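Local coordinates for uncharacterized conserved protein (Staphylococcus epidermidis, PDB 3FRM) that is of unknown function but carries a GNAT-family acetyltransferase domain, and so may transfer acyl groups from a coenzyme A thioester, at residues K232-Y235 with L236-Y240. Sequence-based numbering, arbitrary orientation.
Sequences KDMY and LRQGY. With SO4 (sulfate ion), chain H.
Tyr235 turns the edge of its ring toward the face of Tyr240. The pair is a T-shaped stack with centroids 5.5 Å apart and planes at 63°. Closer to the backbone, Tyr235 CB touches Tyr240 CD2 at 3.8 Å. The carbonyl of Tyr235 lies at the edge of the Tyr240 ring, in its plane, and accepts the backbone N-H of Tyr240 (Tyr240 N to Tyr235 O, 3.1 Å). Gly239 takes a positive phi of 109°, and its N bonds to Leu236 O. This is a Schellman motif that ends helix 232-237 and leads into strand 241-251.

On another side of the turn, Met234, present as selenomethionine, and Gln238 run side by side. The Gln238 amide lies against Met234 CG, with OE1 3.4 Å from that carbon. Its NE2 also sits near the edge of the Tyr235 ring, 4.0 Å from CD1. Arg237 CG is anti to its backbone N (chi1 166°), and a bend at chi3 folds the guanidinium back beside Met234. Its edge faces a sulfate: Arg237 NH1 donates to O2 at 3.3 Å, and NH2 adds a weak bond to the same oxygen.

Both tyrosines pack on Leu223 of strand 221-225, and Gln238 rests on helix 204-216. The backbone N atoms of Gly203 and Ser206 also bind the sulfate. Amides at the start of this helix commonly hold the coenzyme A pyrophosphate in GNAT enzymes. The sulfate probably comes from the crystallisation liquor, but its site is consistent with a phosphate-binding pocket to which Arg237 adds positive charge.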
loop_
_atom_site.group_PDB
_atom_site.type_symbol
_atom_site.label_atom_id
_atom_site.label_comp_id
_atom_site.label_asym_id
_atom_site.label_seq_id
_atom_site.Cartn_x
_atom_site.Cartn_y
_atom_site.Cartn_z
ATOM N N LYS A 232 2.375 4.040 -4.380
ATOM C CA LYS A 232 0.931 4.213 -4.176
ATOM C C LYS A 232 0.532 5.354 -3.259
ATOM O O LYS A 232 -0.462 6.059 -3.486
ATOM C CB LYS A 232 0.348 2.929 -3.640
ATOM C CG LYS A 232 -0.502 2.221 -4.675
ATOM C CD LYS A 232 -0.531 0.683 -4.447
ATOM C CE LYS A 232 -1.685 0.255 -3.584
ATOM N NZ LYS A 232 -1.822 -1.199 -3.735
ATOM N N ASP A 233 1.330 5.511 -2.223
ATOM C CA ASP A 233 1.199 6.536 -1.200
ATOM C C ASP A 233 1.280 7.872 -1.876
ATOM O O ASP A 233 0.533 8.801 -1.579
ATOM C CB ASP A 233 2.388 6.389 -0.243
ATOM C CG ASP A 233 2.844 4.920 -0.095
ATOM O OD1 ASP A 233 2.784 4.374 1.044
ATOM O OD2 ASP A 233 3.222 4.271 -1.123
HETATM N N MSE A 234 2.225 7.936 -2.804
HETATM C CA MSE A 234 2.430 9.099 -3.619
HETATM C C MSE A 234 1.219 9.342 -4.525
HETATM O O MSE A 234 0.689 10.455 -4.584
HETATM C CB MSE A 234 3.734 8.976 -4.439
HETATM C CG MSE A 234 4.008 10.272 -5.177
HETATM SE SE MSE A 234 5.261 10.110 -6.652
HETATM C CE MSE A 234 6.831 9.265 -5.750
ATOM N N TYR A 235 0.750 8.281 -5.176
ATOM C CA TYR A 235 -0.443 8.433 -5.983
ATOM C C TYR A 235 -1.599 9.077 -5.243
ATOM O O TYR A 235 -2.219 10.003 -5.762
ATOM C CB TYR A 235 -0.872 7.126 -6.588
ATOM C CG TYR A 235 0.204 6.484 -7.436
ATOM C CD1 TYR A 235 1.129 7.269 -8.186
ATOM C CD2 TYR A 235 0.297 5.078 -7.519
ATOM C CE1 TYR A 235 2.135 6.641 -8.999
ATOM C CE2 TYR A 235 1.265 4.489 -8.285
ATOM C CZ TYR A 235 2.176 5.268 -9.034
ATOM O OH TYR A 235 3.109 4.614 -9.789
ATOM N N LEU A 236 -1.885 8.597 -4.040
ATOM C CA LEU A 236 -3.036 9.100 -3.268
ATOM C C LEU A 236 -2.858 10.580 -2.911
ATOM O O LEU A 236 -3.714 11.407 -3.225
ATOM C CB LEU A 236 -3.227 8.282 -1.993
ATOM C CG LEU A 236 -3.618 6.806 -2.120
ATOM C CD1 LEU A 236 -4.755 6.574 -1.178
ATOM C CD2 LEU A 236 -4.104 6.487 -3.490
ATOM N N ARG A 237 -1.736 10.897 -2.278
ATOM C CA ARG A 237 -1.383 12.269 -1.925
ATOM C C ARG A 237 -1.435 13.162 -3.147
ATOM O O ARG A 237 -1.745 14.344 -3.045
ATOM C CB ARG A 237 0.032 12.322 -1.339
ATOM C CG ARG A 237 0.559 13.715 -1.283
ATOM C CD ARG A 237 1.876 13.756 -0.527
ATOM N NE ARG A 237 2.687 12.569 -0.753
ATOM C CZ ARG A 237 3.759 12.554 -1.536
ATOM N NH1 ARG A 237 4.132 13.682 -2.162
ATOM N NH2 ARG A 237 4.454 11.421 -1.693
ATOM N N GLN A 238 -1.109 12.572 -4.296
ATOM C CA GLN A 238 -1.170 13.264 -5.563
ATOM C C GLN A 238 -2.598 13.503 -6.101
ATOM O O GLN A 238 -2.758 14.259 -7.020
ATOM C CB GLN A 238 -0.292 12.546 -6.592
ATOM C CG GLN A 238 0.927 13.297 -6.904
ATOM C CD GLN A 238 2.107 12.445 -7.340
ATOM O OE1 GLN A 238 3.247 12.903 -7.260
ATOM N NE2 GLN A 238 1.860 11.226 -7.786
ATOM N N GLY A 239 -3.615 12.840 -5.562
ATOM C CA GLY A 239 -4.981 13.076 -5.997
ATOM C C GLY A 239 -5.642 11.961 -6.819
ATOM O O GLY A 239 -6.809 12.112 -7.227
ATOM N N TYR A 240 -4.926 10.859 -7.076
ATOM C CA TYR A 240 -5.484 9.802 -7.917
ATOM C C TYR A 240 -6.685 9.248 -7.214
ATOM O O TYR A 240 -6.659 9.132 -5.994
ATOM C CB TYR A 240 -4.490 8.645 -8.124
ATOM C CG TYR A 240 -3.542 8.863 -9.267
ATOM C CD1 TYR A 240 -3.839 8.389 -10.520
ATOM C CD2 TYR A 240 -2.352 9.593 -9.096
ATOM C CE1 TYR A 240 -2.992 8.643 -11.580
ATOM C CE2 TYR A 240 -1.471 9.821 -10.155
ATOM C CZ TYR A 240 -1.806 9.327 -11.388
ATOM O OH TYR A 240 -0.969 9.499 -12.457
HETATM S S SO4 H . 7.154 13.869 -4.648
HETATM O O1 SO4 H . 5.990 14.602 -5.145
HETATM O O2 SO4 H . 6.605 12.676 -4.023
HETATM O O3 SO4 H . 8.010 13.583 -5.790
HETATM O O4 SO4 H . 7.859 14.632 -3.617
#